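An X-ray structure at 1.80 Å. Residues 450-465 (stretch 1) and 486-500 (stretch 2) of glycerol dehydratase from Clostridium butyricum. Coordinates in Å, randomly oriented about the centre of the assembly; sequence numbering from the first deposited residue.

Stretch 1, residues 450-465: FFNLARIVELTINSGF
Stretch 2 486-500: EFMKAYKAQMEYFVK

This is a largely apolar, knob-into-hole contact between a strand-helix segment and a long helix, with no hydrogen bond crossing it. Strand 450-452 leads into helix 453-461, and stretch 2 is helical throughout. The helix axes approach to 8.8 Å, and their directions differ by 123°, an oblique crossing. CA atoms pair as Phe451-Val499 (8.1 Å), Ile456-Gln494 (6.2 Å) and Thr460-Tyr491 (5.3 Å).

Asn452 caps the first helix: its OD1 accepts from Arg455 N at 3.1 Å. Ile456 (chi1 m, chi2 m) is one knob, set among Tyr491, Gln494, Met495 and Phe498; its CG2 lies 3.7 Å from Tyr491 CD1. Thr460 (m) is the other, among Phe487, Ala490, Tyr491 and Gln494. Thr460 OG1 donates to Ile456 O at 2.6 Å, satisfying the hydroxyl within its own helix. Thr460 CG2 sits over one face of Phe487 (t), 3.7 Å from CE1, a CH-pi contact.

At the other end, Phe451 (t) points toward the helix. Van der Waals contacts join apolar groups here. Met495 (t, p, p) brings SD obliquely to Phe451 CE2 at 3.6 Å. Phe498 (chi1 m) places CB at the ring edge, 3.7 Å from Phe451 CE1. Leu459 (m, t) CD1 touches Phe498 CE2 at 3.6 Å.

A type I' turn, Asn462 to Phe465, follows. Gly464 has positive phi (72°). Gln494 OE1 is buried without a partner.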

# COMPACT_ATOMS: atom_id res chain seq x y z
N PHE A 450 23.11 -14.32 -0.20
CA PHE A 450 24.37 -15.06 -0.04
C PHE A 450 25.36 -13.99 0.40
O PHE A 450 25.40 -12.90 -0.18
CB PHE A 450 24.84 -15.71 -1.35
CG PHE A 450 24.07 -16.95 -1.72
CD1 PHE A 450 23.22 -16.94 -2.82
CD2 PHE A 450 24.21 -18.12 -0.99
CE1 PHE A 450 22.51 -18.08 -3.19
CE2 PHE A 450 23.51 -19.27 -1.35
CZ PHE A 450 22.66 -19.25 -2.45
N PHE A 451 26.15 -14.31 1.42
CA PHE A 451 27.11 -13.37 2.00
C PHE A 451 28.51 -13.98 1.95
O PHE A 451 28.72 -15.10 2.42
CB PHE A 451 26.70 -13.09 3.45
CG PHE A 451 27.49 -12.01 4.12
CD1 PHE A 451 27.01 -10.70 4.14
CD2 PHE A 451 28.69 -12.30 4.76
CE1 PHE A 451 27.71 -9.69 4.80
CE2 PHE A 451 29.40 -11.30 5.43
CZ PHE A 451 28.91 -10.00 5.45
N ASN A 452 29.47 -13.25 1.39
CA ASN A 452 30.84 -13.74 1.25
C ASN A 452 31.67 -13.48 2.51
O ASN A 452 32.18 -12.38 2.71
CB ASN A 452 31.52 -13.07 0.05
CG ASN A 452 32.84 -13.70 -0.31
OD1 ASN A 452 33.54 -14.24 0.55
ND2 ASN A 452 33.21 -13.64 -1.59
N LEU A 453 31.82 -14.50 3.34
CA LEU A 453 32.59 -14.38 4.58
C LEU A 453 34.07 -14.10 4.31
O LEU A 453 34.71 -13.38 5.08
CB LEU A 453 32.46 -15.66 5.40
CG LEU A 453 31.06 -16.07 5.86
CD1 LEU A 453 31.13 -17.48 6.43
CD2 LEU A 453 30.53 -15.07 6.89
N ALA A 454 34.61 -14.66 3.24
CA ALA A 454 36.01 -14.46 2.90
C ALA A 454 36.34 -13.00 2.59
O ALA A 454 37.43 -12.52 2.90
CB ALA A 454 36.40 -15.34 1.71
N ARG A 455 35.40 -12.28 1.99
CA ARG A 455 35.60 -10.88 1.67
C ARG A 455 35.74 -10.05 2.94
O ARG A 455 36.43 -9.03 2.94
CB ARG A 455 34.44 -10.35 0.83
CG ARG A 455 34.47 -10.85 -0.61
CD ARG A 455 35.44 -10.01 -1.44
NE ARG A 455 34.89 -8.68 -1.68
CZ ARG A 455 35.60 -7.63 -2.05
NH1 ARG A 455 36.91 -7.74 -2.24
NH2 ARG A 455 35.01 -6.45 -2.24
N ILE A 456 35.09 -10.47 4.02
CA ILE A 456 35.17 -9.74 5.28
C ILE A 456 36.60 -9.86 5.83
O ILE A 456 37.12 -8.91 6.43
CB ILE A 456 34.15 -10.29 6.31
CG1 ILE A 456 32.72 -10.10 5.77
CG2 ILE A 456 34.30 -9.55 7.64
CD1 ILE A 456 32.35 -8.65 5.47
N VAL A 457 37.24 -11.00 5.62
CA VAL A 457 38.62 -11.17 6.08
C VAL A 457 39.52 -10.24 5.27
O VAL A 457 40.39 -9.58 5.81
CB VAL A 457 39.11 -12.63 5.91
CG1 VAL A 457 40.60 -12.71 6.22
CG2 VAL A 457 38.34 -13.55 6.85
N GLU A 458 39.29 -10.20 3.96
CA GLU A 458 40.07 -9.35 3.07
C GLU A 458 39.92 -7.88 3.45
O GLU A 458 40.90 -7.13 3.48
CB GLU A 458 39.63 -9.56 1.61
CG GLU A 458 40.40 -8.76 0.58
CD GLU A 458 40.01 -9.09 -0.86
OE1 GLU A 458 40.66 -8.55 -1.78
OE2 GLU A 458 39.07 -9.88 -1.07
N LEU A 459 38.70 -7.47 3.76
CA LEU A 459 38.44 -6.09 4.15
C LEU A 459 38.97 -5.76 5.54
O LEU A 459 39.21 -4.59 5.85
CB LEU A 459 36.94 -5.79 4.08
CG LEU A 459 36.37 -5.71 2.66
CD1 LEU A 459 34.85 -5.58 2.73
CD2 LEU A 459 36.98 -4.53 1.91
N THR A 460 39.15 -6.77 6.38
CA THR A 460 39.69 -6.55 7.72
C THR A 460 41.17 -6.22 7.55
O THR A 460 41.69 -5.27 8.13
CB THR A 460 39.55 -7.79 8.61
OG1 THR A 460 38.16 -8.15 8.72
CG2 THR A 460 40.09 -7.51 10.01
N ILE A 461 41.85 -7.02 6.73
CA ILE A 461 43.26 -6.82 6.47
C ILE A 461 43.51 -5.49 5.76
O ILE A 461 44.53 -4.84 5.99
CB ILE A 461 43.84 -7.98 5.62
CG1 ILE A 461 43.92 -9.24 6.50
CG2 ILE A 461 45.21 -7.61 5.06
CD1 ILE A 461 44.44 -10.46 5.78
N ASN A 462 42.57 -5.07 4.91
CA ASN A 462 42.71 -3.81 4.19
C ASN A 462 41.92 -2.63 4.78
O ASN A 462 41.71 -1.62 4.11
CB ASN A 462 42.33 -4.00 2.72
CG ASN A 462 43.30 -4.92 1.98
OD1 ASN A 462 44.51 -4.86 2.20
ND2 ASN A 462 42.77 -5.76 1.09
N SER A 463 41.50 -2.76 6.04
CA SER A 463 40.76 -1.70 6.73
C SER A 463 39.58 -1.11 5.96
O SER A 463 39.42 0.11 5.90
CB SER A 463 41.71 -0.56 7.12
OG SER A 463 42.67 -0.99 8.06
N GLY A 464 38.76 -1.97 5.36
CA GLY A 464 37.59 -1.50 4.63
C GLY A 464 37.87 -0.82 3.30
O GLY A 464 36.96 -0.27 2.68
N PHE A 465 39.13 -0.84 2.87
CA PHE A 465 39.53 -0.21 1.61
C PHE A 465 39.59 -1.29 0.54
O PHE A 465 40.20 -2.34 0.74
CB PHE A 465 40.89 0.46 1.76
CG PHE A 465 41.18 1.50 0.71
CD1 PHE A 465 40.43 2.67 0.65
CD2 PHE A 465 42.22 1.32 -0.20
CE1 PHE A 465 40.70 3.65 -0.31
CE2 PHE A 465 42.50 2.30 -1.16
CZ PHE A 465 41.74 3.46 -1.21
N GLU A 486 42.71 -7.55 18.52
CA GLU A 486 42.43 -6.33 17.77
C GLU A 486 41.95 -6.71 16.38
O GLU A 486 41.14 -6.00 15.77
CB GLU A 486 43.68 -5.47 17.64
CG GLU A 486 44.22 -4.91 18.95
CD GLU A 486 45.47 -4.07 18.73
OE1 GLU A 486 46.44 -4.60 18.15
OE2 GLU A 486 45.48 -2.89 19.14
N PHE A 487 42.46 -7.83 15.87
CA PHE A 487 42.08 -8.31 14.55
C PHE A 487 40.63 -8.76 14.56
O PHE A 487 39.85 -8.38 13.69
CB PHE A 487 42.97 -9.48 14.14
CG PHE A 487 42.75 -9.93 12.72
CD1 PHE A 487 43.32 -9.23 11.66
CD2 PHE A 487 41.94 -11.02 12.45
CE1 PHE A 487 43.08 -9.61 10.35
CE2 PHE A 487 41.70 -11.41 11.13
CZ PHE A 487 42.27 -10.71 10.08
N MET A 488 40.26 -9.57 15.54
CA MET A 488 38.90 -10.07 15.65
C MET A 488 37.89 -8.94 15.86
O MET A 488 36.74 -9.05 15.45
CB MET A 488 38.78 -11.08 16.79
CG MET A 488 39.45 -12.42 16.51
SD MET A 488 38.86 -13.20 14.97
CE MET A 488 37.21 -13.74 15.47
N LYS A 489 38.33 -7.86 16.49
CA LYS A 489 37.44 -6.72 16.72
C LYS A 489 37.16 -6.00 15.41
O LYS A 489 36.04 -5.56 15.16
CB LYS A 489 38.06 -5.74 17.72
CG LYS A 489 38.14 -6.30 19.13
CD LYS A 489 38.61 -5.26 20.13
CE LYS A 489 38.63 -5.84 21.54
NZ LYS A 489 39.15 -4.86 22.53
N ALA A 490 38.19 -5.89 14.57
CA ALA A 490 38.04 -5.24 13.27
C ALA A 490 37.18 -6.13 12.37
O ALA A 490 36.35 -5.63 11.61
CB ALA A 490 39.41 -5.03 12.64
N TYR A 491 37.39 -7.44 12.46
CA TYR A 491 36.64 -8.42 11.69
C TYR A 491 35.15 -8.26 12.02
O TYR A 491 34.30 -8.22 11.13
CB TYR A 491 37.12 -9.82 12.07
CG TYR A 491 36.31 -10.99 11.52
CD1 TYR A 491 36.33 -11.30 10.16
CD2 TYR A 491 35.57 -11.79 12.37
CE1 TYR A 491 35.63 -12.41 9.67
CE2 TYR A 491 34.86 -12.90 11.90
CZ TYR A 491 34.90 -13.20 10.55
OH TYR A 491 34.21 -14.30 10.09
N LYS A 492 34.85 -8.17 13.31
CA LYS A 492 33.47 -8.00 13.76
C LYS A 492 32.86 -6.69 13.26
O LYS A 492 31.68 -6.64 12.93
CB LYS A 492 33.39 -8.08 15.29
CG LYS A 492 31.99 -7.90 15.87
CD LYS A 492 31.98 -8.32 17.34
CE LYS A 492 30.65 -8.01 18.02
NZ LYS A 492 30.49 -6.56 18.32
N ALA A 493 33.67 -5.63 13.21
CA ALA A 493 33.20 -4.33 12.76
C ALA A 493 32.85 -4.34 11.27
O ALA A 493 31.87 -3.71 10.85
CB ALA A 493 34.26 -3.26 13.04
N GLN A 494 33.65 -5.04 10.47
CA GLN A 494 33.37 -5.14 9.04
C GLN A 494 32.11 -5.98 8.85
O GLN A 494 31.24 -5.64 8.05
CB GLN A 494 34.53 -5.81 8.30
CG GLN A 494 35.81 -4.98 8.20
CD GLN A 494 35.63 -3.68 7.41
OE1 GLN A 494 34.89 -3.63 6.42
NE2 GLN A 494 36.33 -2.63 7.83
N MET A 495 32.02 -7.09 9.58
CA MET A 495 30.87 -7.99 9.50
C MET A 495 29.59 -7.23 9.82
O MET A 495 28.59 -7.33 9.11
CB MET A 495 31.04 -9.15 10.48
CG MET A 495 30.03 -10.29 10.33
SD MET A 495 30.35 -11.32 8.88
CE MET A 495 31.74 -12.33 9.46
N GLU A 496 29.63 -6.46 10.91
CA GLU A 496 28.48 -5.69 11.35
C GLU A 496 27.92 -4.74 10.30
O GLU A 496 26.71 -4.67 10.09
CB GLU A 496 28.85 -4.89 12.61
CG GLU A 496 27.79 -3.92 13.08
CD GLU A 496 28.23 -3.16 14.32
OE1 GLU A 496 29.34 -2.56 14.29
OE2 GLU A 496 27.48 -3.15 15.31
N TYR A 497 28.82 -4.02 9.63
CA TYR A 497 28.41 -3.06 8.62
C TYR A 497 27.71 -3.69 7.42
O TYR A 497 26.63 -3.27 7.03
CB TYR A 497 29.63 -2.27 8.12
CG TYR A 497 29.28 -1.21 7.09
CD1 TYR A 497 28.73 0.01 7.49
CD2 TYR A 497 29.47 -1.43 5.73
CE1 TYR A 497 28.37 0.98 6.56
CE2 TYR A 497 29.11 -0.47 4.78
CZ TYR A 497 28.56 0.73 5.21
OH TYR A 497 28.19 1.70 4.29
N PHE A 498 28.33 -4.71 6.84
CA PHE A 498 27.74 -5.35 5.67
C PHE A 498 26.52 -6.22 5.96
O PHE A 498 25.62 -6.31 5.13
CB PHE A 498 28.81 -6.12 4.90
CG PHE A 498 29.81 -5.22 4.22
CD1 PHE A 498 29.45 -4.52 3.07
CD2 PHE A 498 31.07 -5.01 4.77
CE1 PHE A 498 30.34 -3.62 2.47
CE2 PHE A 498 31.96 -4.11 4.18
CZ PHE A 498 31.60 -3.42 3.03
N VAL A 499 26.48 -6.86 7.13
CA VAL A 499 25.31 -7.67 7.46
C VAL A 499 24.12 -6.72 7.64
O VAL A 499 23.01 -7.03 7.23
CB VAL A 499 25.52 -8.49 8.75
CG1 VAL A 499 24.20 -9.16 9.16
CG2 VAL A 499 26.57 -9.57 8.51
N LYS A 500 24.37 -5.56 8.22
CA LYS A 500 23.31 -4.58 8.43
C LYS A 500 22.66 -4.20 7.09
O LYS A 500 21.44 -4.20 6.96
CB LYS A 500 23.85 -3.32 9.10
CG LYS A 500 22.76 -2.31 9.44
CD LYS A 500 23.21 -0.87 9.21
CE LYS A 500 24.40 -0.49 10.07
NZ LYS A 500 24.79 0.94 9.84